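Local coordinates for protein erythrocyte binding antigen 140 (Plasmodium falciparum, PDB 4GF2) that probably binds a receptor on the host red cell surface during erythrocyte invasion, through a region containing two Duffy binding domains, at residues 385-388 with 389-392; 461-464 with 465-468. The protein carries 3 engineered substitutions. One frame throughout, in Å; residues are numbered along the deposited sequence.

Interaction 1: residues 385-388 with 389-392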
loop_
_atom_site.group_PDB
_atom_site.type_symbol
_atom_site.label_atom_id
_atom_site.label_comp_id
_atom_site.label_asym_id
_atom_site.label_seq_id
_atom_site.Cartn_x
_atom_site.Cartn_y
_atom_site.Cartn_z
ATOM N N GLU A 385 -30.655 14.554 8.440
ATOM C CA GLU A 385 -32.104 14.724 8.533
ATOM C C GLU A 385 -32.801 14.749 7.171
ATOM O O GLU A 385 -34.010 14.964 7.095
ATOM C CB GLU A 385 -32.441 15.999 9.307
ATOM C CG GLU A 385 -32.165 15.911 10.799
ATOM C CD GLU A 385 -32.780 17.061 11.572
ATOM O OE1 GLU A 385 -33.254 18.023 10.931
ATOM O OE2 GLU A 385 -32.796 17.002 12.819
ATOM N N LYS A 386 -32.045 14.528 6.100
ATOM C CA LYS A 386 -32.623 14.471 4.760
ATOM C C LYS A 386 -33.028 13.045 4.406
ATOM O O LYS A 386 -32.656 12.098 5.096
ATOM C CB LYS A 386 -31.632 15.010 3.726
ATOM C CG LYS A 386 -31.532 16.527 3.710
ATOM C CD LYS A 386 -30.726 17.026 2.522
ATOM C CE LYS A 386 -30.787 18.540 2.403
ATOM N NZ LYS A 386 -32.153 19.027 2.063
ATOM N N ASP A 387 -33.789 12.896 3.327
ATOM C CA ASP A 387 -34.272 11.582 2.910
ATOM C C ASP A 387 -33.177 10.786 2.200
ATOM O O ASP A 387 -32.122 11.325 1.864
ATOM C CB ASP A 387 -35.504 11.723 2.011
ATOM C CG ASP A 387 -35.198 12.419 0.700
ATOM O OD1 ASP A 387 -34.275 11.975 -0.013
ATOM O OD2 ASP A 387 -35.882 13.413 0.381
ATOM N N GLU A 388 -33.439 9.501 1.979
ATOM C CA GLU A 388 -32.458 8.601 1.378
ATOM C C GLU A 388 -31.989 9.069 0.006
ATOM O O GLU A 388 -30.791 9.077 -0.275
ATOM C CB GLU A 388 -33.035 7.190 1.254
ATOM C CG GLU A 388 -32.883 6.343 2.502
ATOM C CD GLU A 388 -33.452 4.949 2.326
ATOM O OE1 GLU A 388 -34.173 4.721 1.331
ATOM O OE2 GLU A 388 -33.176 4.081 3.181
ATOM N N ASN A 389 -32.935 9.445 -0.848
ATOM C CA ASN A 389 -32.621 9.833 -2.217
ATOM C C ASN A 389 -31.734 11.074 -2.285
ATOM O O ASN A 389 -30.873 11.185 -3.157
ATOM C CB ASN A 389 -33.907 10.063 -3.012
ATOM C CG ASN A 389 -34.783 8.826 -3.072
ATOM O OD1 ASN A 389 -34.310 7.707 -2.870
ATOM N ND2 ASN A 389 -36.068 9.020 -3.352
ATOM N N ALA A 390 -31.944 12.004 -1.358
ATOM C CA ALA A 390 -31.161 13.232 -1.315
ATOM C C ALA A 390 -29.762 12.931 -0.797
ATOM O O ALA A 390 -28.766 13.295 -1.423
ATOM C CB ALA A 390 -31.842 14.265 -0.434
ATOM N N LEU A 391 -29.693 12.268 0.352
ATOM C CA LEU A 391 -28.415 11.864 0.921
ATOM C C LEU A 391 -27.617 11.112 -0.128
ATOM O O LEU A 391 -26.417 11.334 -0.294
ATOM C CB LEU A 391 -28.629 10.972 2.140
ATOM C CG LEU A 391 -28.221 11.574 3.482
ATOM C CD1 LEU A 391 -28.627 10.646 4.618
ATOM C CD2 LEU A 391 -26.724 11.842 3.511
ATOM N N CYS A 392 -28.297 10.221 -0.841
ATOM C CA CYS A 392 -27.662 9.442 -1.893
ATOM C C CYS A 392 -27.001 10.351 -2.921
ATOM O O CYS A 392 -25.824 10.187 -3.234
ATOM C CB CYS A 392 -28.685 8.546 -2.588
ATOM S SG CYS A 392 -28.030 7.718 -4.048
#

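Interaction 2: residues 461-464 with 465-468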
loop_
_atom_site.group_PDB
_atom_site.type_symbol
_atom_site.label_atom_id
_atom_site.label_comp_id
_atom_site.label_asym_id
_atom_site.label_seq_id
_atom_site.Cartn_x
_atom_site.Cartn_y
_atom_site.Cartn_z
ATOM N N LEU A 461 -24.829 5.158 4.056
ATOM C CA LEU A 461 -26.209 5.242 3.582
ATOM C C LEU A 461 -27.040 4.026 3.990
ATOM O O LEU A 461 -26.566 2.891 3.932
ATOM C CB LEU A 461 -26.232 5.361 2.059
ATOM C CG LEU A 461 -25.507 6.563 1.459
ATOM C CD1 LEU A 461 -25.342 6.375 -0.038
ATOM C CD2 LEU A 461 -26.256 7.851 1.757
ATOM N N LYS A 462 -28.283 4.268 4.397
ATOM C CA LYS A 462 -29.236 3.187 4.607
ATOM C C LYS A 462 -29.545 2.577 3.248
ATOM O O LYS A 462 -29.598 3.292 2.247
ATOM C CB LYS A 462 -30.525 3.711 5.241
ATOM C CG LYS A 462 -30.350 4.374 6.597
ATOM C CD LYS A 462 -31.680 4.908 7.111
ATOM C CE LYS A 462 -31.531 5.625 8.442
ATOM N NZ LYS A 462 -32.823 6.203 8.908
ATOM N N ASN A 463 -29.748 1.263 3.209
ATOM C CA ASN A 463 -29.997 0.574 1.948
ATOM C C ASN A 463 -29.067 1.094 0.859
ATOM O O ASN A 463 -29.468 1.904 0.024
ATOM C CB ASN A 463 -31.454 0.754 1.514
ATOM C CG ASN A 463 -32.441 0.205 2.528
ATOM O OD1 ASN A 463 -32.705 -0.997 2.566
ATOM N ND2 ASN A 463 -32.998 1.088 3.351
ATOM N N LYS A 464 -27.824 0.623 0.871
ATOM C CA LYS A 464 -26.799 1.126 -0.038
ATOM C C LYS A 464 -27.204 0.957 -1.501
ATOM O O LYS A 464 -26.980 1.848 -2.318
ATOM C CB LYS A 464 -25.462 0.424 0.221
ATOM C CG LYS A 464 -25.017 0.455 1.678
ATOM C CD LYS A 464 -23.519 0.215 1.820
ATOM C CE LYS A 464 -23.095 -1.114 1.221
ATOM N NZ LYS A 464 -21.616 -1.290 1.268
ATOM N N GLU A 465 -27.807 -0.182 -1.827
ATOM C CA GLU A 465 -28.188 -0.476 -3.207
ATOM C C GLU A 465 -29.313 0.431 -3.707
ATOM O O GLU A 465 -29.696 0.368 -4.874
ATOM C CB GLU A 465 -28.593 -1.943 -3.351
ATOM C CG GLU A 465 -27.444 -2.918 -3.145
ATOM C CD GLU A 465 -27.814 -4.344 -3.507
ATOM O OE1 GLU A 465 -28.939 -4.562 -4.004
ATOM O OE2 GLU A 465 -26.977 -5.247 -3.294
ATOM N N THR A 466 -29.845 1.266 -2.821
ATOM C CA THR A 466 -30.798 2.292 -3.222
ATOM C C THR A 466 -30.089 3.326 -4.091
ATOM O O THR A 466 -30.703 3.964 -4.948
ATOM C CB THR A 466 -31.401 3.005 -1.996
ATOM O OG1 THR A 466 -32.118 2.059 -1.192
ATOM C CG2 THR A 466 -32.343 4.123 -2.426
ATOM N N CYS A 467 -28.789 3.480 -3.860
ATOM C CA CYS A 467 -27.983 4.475 -4.555
ATOM C C CYS A 467 -27.336 3.872 -5.800
ATOM O O CYS A 467 -26.443 3.031 -5.703
ATOM C CB CYS A 467 -26.911 5.004 -3.608
ATOM S SG CYS A 467 -26.312 6.638 -4.016
ATOM N N LYS A 468 -27.783 4.319 -6.970
ATOM C CA LYS A 468 -27.438 3.657 -8.223
ATOM C C LYS A 468 -26.753 4.592 -9.211
ATOM O O LYS A 468 -26.814 5.812 -9.078
ATOM C CB LYS A 468 -28.706 3.104 -8.880
ATOM C CG LYS A 468 -29.778 2.645 -7.901
ATOM C CD LYS A 468 -31.135 2.541 -8.580
ATOM C CE LYS A 468 -32.241 2.271 -7.573
ATOM N NZ LYS A 468 -33.593 2.372 -8.184
#

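Interaction 1: residues 385-388 with 389-392
With a chi1 of 65°, D387 sets its CG between its own backbone N and carbonyl carbon, and this turns the carboxylate back over the start of helix 388-407, where OD1 meets the amide of A390. The bond from A390 N to D387 OD1 is short, 2.7 Å, and the N-H approaches nearly along the C-O axis of the carboxylate. D387 is thus the N-cap of the helix, a place that suits aspartate because its short side chain reaches an amide of the first turn that has no i to i+4 carbonyl partner in the helix. A390 N is held mainly by this carboxylate, its bond to D387 O being weak. The amide of N389 also lies near, 3.0 Å from D387 OD1, but at too poor an angle to count as a bond. The main chain of D387 opens the regular pattern, L391 N bonding to D387 O at 3.0 Å. C392 N follows with a bond to E388 O at 2.8 Å. Beside the cap, the methyl of A390 lies against the carboxylate, A390 CB 3.4 Å from D387 OD1. The aliphatic part of K386 passes the same methyl, K386 CD to A390 CB 4.2 Å, before its amine goes on to a salt bridge with E492. The carboxylate of E388 turns toward the neighbouring loop, where OE2 accepts a hydrogen bond from N463 ND2. Since the carboxylate of D387 lies at the positive end of the helix dipole, its charge is probably stabilised, consistent with the cap marking the start of the helix, one turn ahead of the disulfide cysteine C392.

Interaction 2: residues 461-464 with 465-468
E465 follows directly on K464 in a short 3-10 turn that begins with K464, and its side chain leads off toward the surface, as suits a charged residue on an exposed bend. T466 comes next and meets N463. Its backbone N bonds to N463 O at 2.9 Å, with the donor lying above the carbonyl plane. The T466 hydroxyl turns to the same oxygen: a chi1 of -62° puts OG1 beside the residue's own N, and from there T466 OG1 donates a weak bond to N463 O, also 2.9 Å long. One carbonyl oxygen thus receives two donors from a single residue, a task for which threonine, with a hydroxyl on its beta carbon, is well fitted. T466 OG1 also lies against the CB of N463, 3.1 Å away, where the two side chains cross obliquely. N463 has a positive phi (42°), which asparagine tolerates more readily than most residues, and its side-chain amide is engaged by E388. At C467 the turn closes with a bond from C467 N to K464 O, 2.9 Å. The cysteine's CB and SG both lie 4.1 Å from L461 CD1, an apolar contact on the buried side of the bend, and SG continues into the disulfide with C392. K468 then carries the chain onward, its carbonyl bonded to Q396. The two i to i+3 bonds make overlapping beta-turns of 3-10 character across 463-467, and probably give the loop a defined curve, with N463 and E465 exposed while L461 and C467 are buried.

Overall arrangement
The two contacts lie in one Duffy binding domain, their centres about 10 Å apart, and join through the C392-C467 disulfide, whose sulfurs are 2.0 Å apart. Interaction 1 is a surface contact at the start of a helix and relies on a charged cap; interaction 2 is partly buried, a loop turn made of i to i+3 bonds with an apolar patch beneath. Besides the disulfide, the E388-N463 pair links the two, and L391 packs on L461, with L391 CB 3.9 Å from L461 CD2. Covalent, polar and apolar links thus tie the loop at 461-468 to the first turn of helix 388-407.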